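Local coordinates for tail spike protein (Acinetobacter phage vB_AbaP_AS12, PDB 6EU4), which probably recognises and degrades the capsular polysaccharide of its Acinetobacter baumannii host, as phage tailspikes do, at the start of infection, at residues T197-S202 and T226-E231. Residues are numbered along the deposited sequence; the frame is centred on the assembly and turned at random. Where two conformers were deposited one is given.
Sequences TLQYDS and TKNTFE
Two successive rungs of the right-handed parallel beta-helix that forms the tailspike's body meet here, just where the chain rounds a corner at N228. L198 pairs in parallel with T226, and K227 N donates to L198 O at 3.2 Å, within the carbonyl plane; T226 CA–H leans on the same oxygen. The side chains of L198 and T226 run alongside each other, L198 CD1 reaching T226 CG2 at 4.0 Å, on the face where L198 also packs against I176 and M177. On the other face Q199 lies along the aliphatic part of K227. Q199 NE2 donates to T197 OG1 at 2.9 Å, with the oxygen almost in the amide plane; T197 OG1 in turn bonds to L225 O, so the next rung helps fix the amide's rotation. At the corner the backbone turns through N228, whose phi is positive (58°); N228 O sits 3.2 Å from Y200 CB, while both Y200 N and N228 O are buried without a polar partner. The Y200 ring meets T229 CG2 at its edge and is anchored at OH by D174. The N228 side chain points toward 197-202, and N228 ND2 makes a weak, bent bond (135°) to Y200 O at 3.4 Å.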
ATOM      1  N   THR A 197     -23.772 -17.655   3.830  1.00 14.54           N
ATOM      2  CA  THR A 197     -24.317 -16.564   4.613  1.00 14.19           C
ATOM      3  C   THR A 197     -24.742 -17.055   5.995  1.00 16.17           C
ATOM      4  O   THR A 197     -25.063 -18.231   6.189  1.00 16.35           O
ATOM      5  CB  THR A 197     -25.505 -15.918   3.878  1.00 18.22           C
ATOM      6  OG1 THR A 197     -25.993 -14.802   4.627  1.00 20.78           O
ATOM      7  CG2 THR A 197     -26.658 -16.935   3.697  1.00 22.25           C
ATOM      8  N   LEU A 198     -24.706 -16.132   6.954  1.00 14.76           N
ATOM      9  CA  LEU A 198     -25.174 -16.339   8.324  1.00 16.99           C
ATOM     10  C   LEU A 198     -26.183 -15.236   8.592  1.00 14.09           C
ATOM     11  O   LEU A 198     -25.813 -14.055   8.592  1.00 15.66           O
ATOM     12  CB  LEU A 198     -24.023 -16.237   9.335  1.00 17.68           C
ATOM     13  CG  LEU A 198     -22.846 -17.185   9.149  1.00 17.86           C
ATOM     14  CD1 LEU A 198     -21.696 -16.798  10.073  1.00 18.18           C
ATOM     15  CD2 LEU A 198     -23.297 -18.592   9.424  1.00 18.97           C
ATOM     16  N   GLN A 199     -27.446 -15.591   8.795  1.00 15.22           N
ATOM     17  CA  GLN A 199     -28.473 -14.579   9.007  1.00 15.32           C
ATOM     18  C   GLN A 199     -29.434 -14.999  10.104  1.00 15.07           C
ATOM     19  O   GLN A 199     -29.733 -16.183  10.266  1.00 15.64           O
ATOM     20  CB  GLN A 199     -29.283 -14.323   7.719  1.00 18.36           C
ATOM     21  CG  GLN A 199     -28.425 -13.929   6.538  1.00 21.99           C
ATOM     22  CD  GLN A 199     -29.243 -13.563   5.316  1.00 27.86           C
ATOM     23  OE1 GLN A 199     -30.431 -13.214   5.423  1.00 31.15           O
ATOM     24  NE2 GLN A 199     -28.620 -13.649   4.143  1.00 25.67           N
ATOM     25  N   TYR A 200     -29.964 -14.006  10.820  1.00 16.33           N
ATOM     26  CA  TYR A 200     -31.161 -14.235  11.618  1.00 16.17           C
ATOM     27  C   TYR A 200     -32.399 -14.126  10.739  1.00 18.14           C
ATOM     28  O   TYR A 200     -32.407 -13.409   9.739  1.00 17.97           O
ATOM     29  CB  TYR A 200     -31.281 -13.231  12.761  1.00 16.57           C
ATOM     30  CG  TYR A 200     -30.337 -13.531  13.890  1.00 15.83           C
ATOM     31  CD1 TYR A 200     -29.040 -13.063  13.863  1.00 16.41           C
ATOM     32  CD2 TYR A 200     -30.735 -14.310  14.963  1.00 16.86           C
ATOM     33  CE1 TYR A 200     -28.146 -13.358  14.894  1.00 17.20           C
ATOM     34  CE2 TYR A 200     -29.860 -14.606  15.999  1.00 16.16           C
ATOM     35  CZ  TYR A 200     -28.563 -14.126  15.949  1.00 18.26           C
ATOM     36  OH  TYR A 200     -27.692 -14.431  16.973  1.00 19.69           O
ATOM     37  N   ASP A 201     -33.432 -14.879  11.111  1.00 17.06           N
ATOM     38  CA  ASP A 201     -34.789 -14.658  10.618  1.00 20.68           C
ATOM     39  C   ASP A 201     -35.160 -13.189  10.804  1.00 20.80           C
ATOM     40  O   ASP A 201     -35.168 -12.682  11.924  1.00 20.36           O
ATOM     41  CB  ASP A 201     -35.733 -15.582  11.393  1.00 22.42           C
ATOM     42  CG  ASP A 201     -37.195 -15.504  10.933  1.00 27.14           C
ATOM     43  OD1 ASP A 201     -37.572 -14.599  10.156  1.00 26.34           O
ATOM     44  OD2 ASP A 201     -37.962 -16.394  11.374  1.00 30.53           O
ATOM     45  N   SER A 202     -35.415 -12.482   9.693  1.00 22.20           N
ATOM     46  CA  SER A 202     -35.632 -11.038   9.770  1.00 25.56           C
ATOM     47  C   SER A 202     -36.832 -10.686  10.633  1.00 27.41           C
ATOM     48  O   SER A 202     -36.926  -9.548  11.101  1.00 30.55           O
ATOM     49  CB  SER A 202     -35.823 -10.438   8.367  1.00 28.18           C
ATOM     50  OG  SER A 202     -37.033 -10.921   7.795  1.00 29.00           O
ATOM     51  N   THR A 226     -22.705 -11.910   6.587  1.00 13.95           N
ATOM     52  CA  THR A 226     -23.601 -11.907   7.736  0.50 17.05           C
ATOM     53  C   THR A 226     -24.552 -10.731   7.597  1.00 16.74           C
ATOM     54  O   THR A 226     -24.139  -9.629   7.231  1.00 17.42           O
ATOM     55  CB  THR A 226     -22.844 -11.850   9.085  0.50 20.66           C
ATOM     56  OG1 THR A 226     -22.270 -10.555   9.306  0.50 20.06           O
ATOM     57  CG2 THR A 226     -21.747 -12.884   9.137  0.50 25.64           C
ATOM     58  N   LYS A 227     -25.824 -10.975   7.869  1.00 16.95           N
ATOM     59  CA  LYS A 227     -26.795  -9.899   7.777  1.00 19.52           C
ATOM     60  C   LYS A 227     -27.992 -10.251   8.639  1.00 16.71           C
ATOM     61  O   LYS A 227     -28.133 -11.378   9.137  1.00 16.82           O
ATOM     62  CB  LYS A 227     -27.202  -9.617   6.324  1.00 24.36           C
ATOM     63  CG  LYS A 227     -27.967 -10.729   5.662  1.00 30.44           C
ATOM     64  CD  LYS A 227     -28.426 -10.343   4.241  1.00 38.52           C
ATOM     65  CE  LYS A 227     -29.711  -9.540   4.246  1.00 46.39           C
ATOM     66  NZ  LYS A 227     -30.365  -9.540   2.893  1.00 50.30           N
ATOM     67  N   ASN A 228     -28.838  -9.243   8.852  1.00 15.82           N
ATOM     68  CA  ASN A 228     -29.912  -9.332   9.829  1.00 15.66           C
ATOM     69  C   ASN A 228     -29.345  -9.637  11.212  1.00 18.23           C
ATOM     70  O   ASN A 228     -29.872 -10.479  11.929  1.00 20.73           O
ATOM     71  CB  ASN A 228     -30.962 -10.384   9.436  1.00 18.59           C
ATOM     72  CG  ASN A 228     -31.747  -9.981   8.209  1.00 25.53           C
ATOM     73  OD1 ASN A 228     -31.952  -8.802   7.964  1.00 24.71           O
ATOM     74  ND2 ASN A 228     -32.161 -10.957   7.416  1.00 31.01           N
ATOM     75  N   THR A 229     -28.243  -8.975  11.569  1.00 14.78           N
ATOM     76  CA  THR A 229     -27.614  -9.112  12.875  1.00 15.31           C
ATOM     77  C   THR A 229     -27.604  -7.783  13.613  1.00 15.76           C
ATOM     78  O   THR A 229     -27.763  -6.713  13.027  1.00 15.65           O
ATOM     79  CB  THR A 229     -26.145  -9.586  12.776  1.00 17.55           C
ATOM     80  OG1 THR A 229     -25.318  -8.549  12.210  1.00 17.76           O
ATOM     81  CG2 THR A 229     -26.043 -10.859  11.963  1.00 18.88           C
ATOM     82  N   PHE A 230     -27.365  -7.884  14.920  1.00 14.86           N
ATOM     83  CA  PHE A 230     -27.069  -6.732  15.764  1.00 15.26           C
ATOM     84  C   PHE A 230     -25.587  -6.391  15.694  1.00 14.77           C
ATOM     85  O   PHE A 230     -25.206  -5.221  15.529  1.00 13.14           O
ATOM     86  CB  PHE A 230     -27.492  -7.054  17.200  1.00 16.58           C
ATOM     87  CG  PHE A 230     -27.196  -5.973  18.199  1.00 16.84           C
ATOM     88  CD1 PHE A 230     -27.904  -4.786  18.181  1.00 19.48           C
ATOM     89  CD2 PHE A 230     -26.263  -6.172  19.198  1.00 20.15           C
ATOM     90  CE1 PHE A 230     -27.658  -3.800  19.130  1.00 20.40           C
ATOM     91  CE2 PHE A 230     -26.012  -5.187  20.147  1.00 19.38           C
ATOM     92  CZ  PHE A 230     -26.701  -4.009  20.103  1.00 18.71           C
ATOM     93  N   GLU A 231     -24.742  -7.416  15.803  1.00 13.06           N
ATOM     94  CA  GLU A 231     -23.297  -7.298  15.618  1.00 12.09           C
ATOM     95  C   GLU A 231     -22.897  -8.354  14.606  1.00 13.08           C
ATOM     96  O   GLU A 231     -23.348  -9.498  14.700  1.00 13.64           O
ATOM     97  CB  GLU A 231     -22.566  -7.486  16.960  1.00 14.34           C
ATOM     98  CG  GLU A 231     -22.809  -6.351  17.911  1.00 15.27           C
ATOM     99  CD  GLU A 231     -22.442  -6.642  19.371  1.00 17.98           C
ATOM    100  OE1 GLU A 231     -22.098  -7.794  19.717  1.00 17.65           O
ATOM    101  OE2 GLU A 231     -22.532  -5.703  20.188  1.00 17.03           O
TER